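Local coordinates for branched-chain amino acid aminotransferase (Thermoproteus uzoniensis, PDB 5CE8) that transfers amino groups as a branched-chain aminotransferase with pyridoxal 5'-phosphate as cofactor, is specific for L-amino acids and R-amines, and probably acts on leucine, isoleucine and valine, at the interface of chains A and B. Numbering follows the deposited sequence. Chains: chain A/B, Branched-chain amino acid aminotransferase.

The interface of chains A and B. Residues chain A 27-31; chain B 27-31.
A:Val29 and B:Val29 face each other where the short strands 28-30 of two identical subunits pair antiparallel. A two-fold axis runs through this pair, so every contact has a twin with the chains exchanged. The strands join edge to edge into a small sheet that spans the subunits. It is part of a larger two-fold interface and probably helps to hold the subunits together in the oligomer. Two N-H to O bonds of 2.8 Å, from A:Val29 N to B:Val29 O and from B:Val29 N to A:Val29 O, close the central ring. Further out, A:Val31 N gives a bond of 3.0 Å to B:Ala27 O.

The tight part lies at the axis. On one face the two valines stand side by side and point the same way. Their CG1 methyls meet at 3.7 Å, A:Val29 CG1 against B:Val29 CG1. Each CG1 sits between its own backbone N and carbonyl carbon (chi1 60°), which also brings it over the partner's Val29 O. On the opposite face the CB atoms of A:Lys28 and B:Lys28 touch at 3.5 Å. At the outer ends of the pairing, A:Val31 straddles B:Ala27 O with both methyls, and its CG2 reaches B:Ala27 CB.

The lysine tips form the looser, watered side. From CB the two chains diverge, each running alongside the partner strand past Thr30. CG of A:Lys28 is anti to its carbonyl carbon (chi1 -57°), and a bend at chi2 carries the chain along B:Thr30 N. The two side-chain amino groups (NZ) therefore end far apart, which would limit repulsion if both are charged. Each meets the other subunit through a water. Water 1 lies 3.1 Å from A:Lys28 NZ and 2.9 Å from the amide B:Thr30 N, with an angle of 173° at that amide's hydrogen.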
loop_
_atom_site.group_PDB
_atom_site.type_symbol
_atom_site.label_atom_id
_atom_site.label_comp_id
_atom_site.label_asym_id
_atom_site.label_seq_id
_atom_site.Cartn_x
_atom_site.Cartn_y
_atom_site.Cartn_z
ATOM N N ALA A 27 -6.082 40.678 -17.360
ATOM C CA ALA A 27 -6.570 39.281 -17.221
ATOM C C ALA A 27 -6.012 38.763 -15.884
ATOM O O ALA A 27 -5.011 38.089 -15.836
ATOM C CB ALA A 27 -6.190 38.407 -18.420
ATOM N N LYS A 28 -6.623 39.219 -14.803
ATOM C CA LYS A 28 -6.176 38.930 -13.420
ATOM C C LYS A 28 -7.300 38.437 -12.565
ATOM O O LYS A 28 -8.477 38.756 -12.779
ATOM C CB LYS A 28 -5.623 40.179 -12.796
ATOM C CG LYS A 28 -4.489 40.781 -13.608
ATOM C CD LYS A 28 -3.384 41.436 -12.819
ATOM C CE LYS A 28 -2.159 41.550 -13.720
ATOM N NZ LYS A 28 -0.937 41.970 -12.967
ATOM N N VAL A 29 -6.946 37.815 -11.458
ATOM C CA VAL A 29 -7.964 37.247 -10.560
ATOM C C VAL A 29 -7.594 37.610 -9.130
ATOM O O VAL A 29 -6.392 37.665 -8.815
ATOM C CB VAL A 29 -8.053 35.742 -10.731
ATOM C CG1 VAL A 29 -6.698 35.060 -10.402
ATOM C CG2 VAL A 29 -9.185 35.179 -9.870
ATOM N N THR A 30 -8.588 37.980 -8.340
ATOM C CA THR A 30 -8.386 38.317 -6.938
ATOM C C THR A 30 -7.550 37.234 -6.271
ATOM O O THR A 30 -7.790 35.950 -6.402
ATOM C CB THR A 30 -9.645 38.445 -6.150
ATOM O OG1 THR A 30 -9.338 38.527 -4.745
ATOM C CG2 THR A 30 -10.608 37.303 -6.327
ATOM N N VAL A 31 -6.636 37.723 -5.454
ATOM C CA VAL A 31 -5.681 36.808 -4.737
ATOM C C VAL A 31 -6.369 36.026 -3.632
ATOM O O VAL A 31 -5.767 35.183 -3.014
ATOM C CB VAL A 31 -4.470 37.518 -4.151
ATOM C CG1 VAL A 31 -3.629 38.177 -5.273
ATOM C CG2 VAL A 31 -4.883 38.550 -3.058
ATOM N N ALA B 27 -5.937 43.875 -5.724
ATOM C CA ALA B 27 -5.093 42.777 -5.182
ATOM C C ALA B 27 -5.402 41.538 -6.039
ATOM O O ALA B 27 -6.188 40.697 -5.673
ATOM C CB ALA B 27 -5.317 42.554 -3.684
ATOM N N LYS B 28 -4.855 41.534 -7.243
ATOM C CA LYS B 28 -5.113 40.489 -8.262
ATOM C C LYS B 28 -3.841 39.947 -8.834
ATOM O O LYS B 28 -2.806 40.623 -8.892
ATOM C CB LYS B 28 -5.926 41.067 -9.385
ATOM C CG LYS B 28 -7.231 41.675 -8.903
ATOM C CD LYS B 28 -8.410 41.537 -9.834
ATOM C CE LYS B 28 -9.682 41.762 -9.025
ATOM N NZ LYS B 28 -10.915 41.417 -9.798
ATOM N N VAL B 29 -3.942 38.789 -9.456
ATOM C CA VAL B 29 -2.750 38.135 -10.020
ATOM C C VAL B 29 -3.100 37.626 -11.410
ATOM O O VAL B 29 -4.250 37.203 -11.624
ATOM C CB VAL B 29 -2.286 37.000 -9.128
ATOM C CG1 VAL B 29 -3.391 35.919 -8.976
ATOM C CG2 VAL B 29 -0.989 36.398 -9.671
ATOM N N THR B 30 -2.183 37.796 -12.348
ATOM C CA THR B 30 -2.365 37.323 -13.712
ATOM C C THR B 30 -2.842 35.878 -13.690
ATOM O O THR B 30 -2.286 34.944 -12.953
ATOM C CB THR B 30 -1.130 37.363 -14.547
ATOM O OG1 THR B 30 -1.347 36.650 -15.779
ATOM C CG2 THR B 30 0.082 36.757 -13.892
ATOM N N VAL B 31 -3.791 35.637 -14.574
ATOM C CA VAL B 31 -4.423 34.275 -14.670
ATOM C C VAL B 31 -3.478 33.256 -15.283
ATOM O O VAL B 31 -3.795 32.094 -15.354
ATOM C CB VAL B 31 -5.731 34.256 -15.444
ATOM C CG1 VAL B 31 -6.792 35.142 -14.744
ATOM C CG2 VAL B 31 -5.525 34.671 -16.932
HETATM O O HOH W 1 0.196 39.302 -11.809
HETATM O O HOH W 2 -11.232 38.339 -9.388
#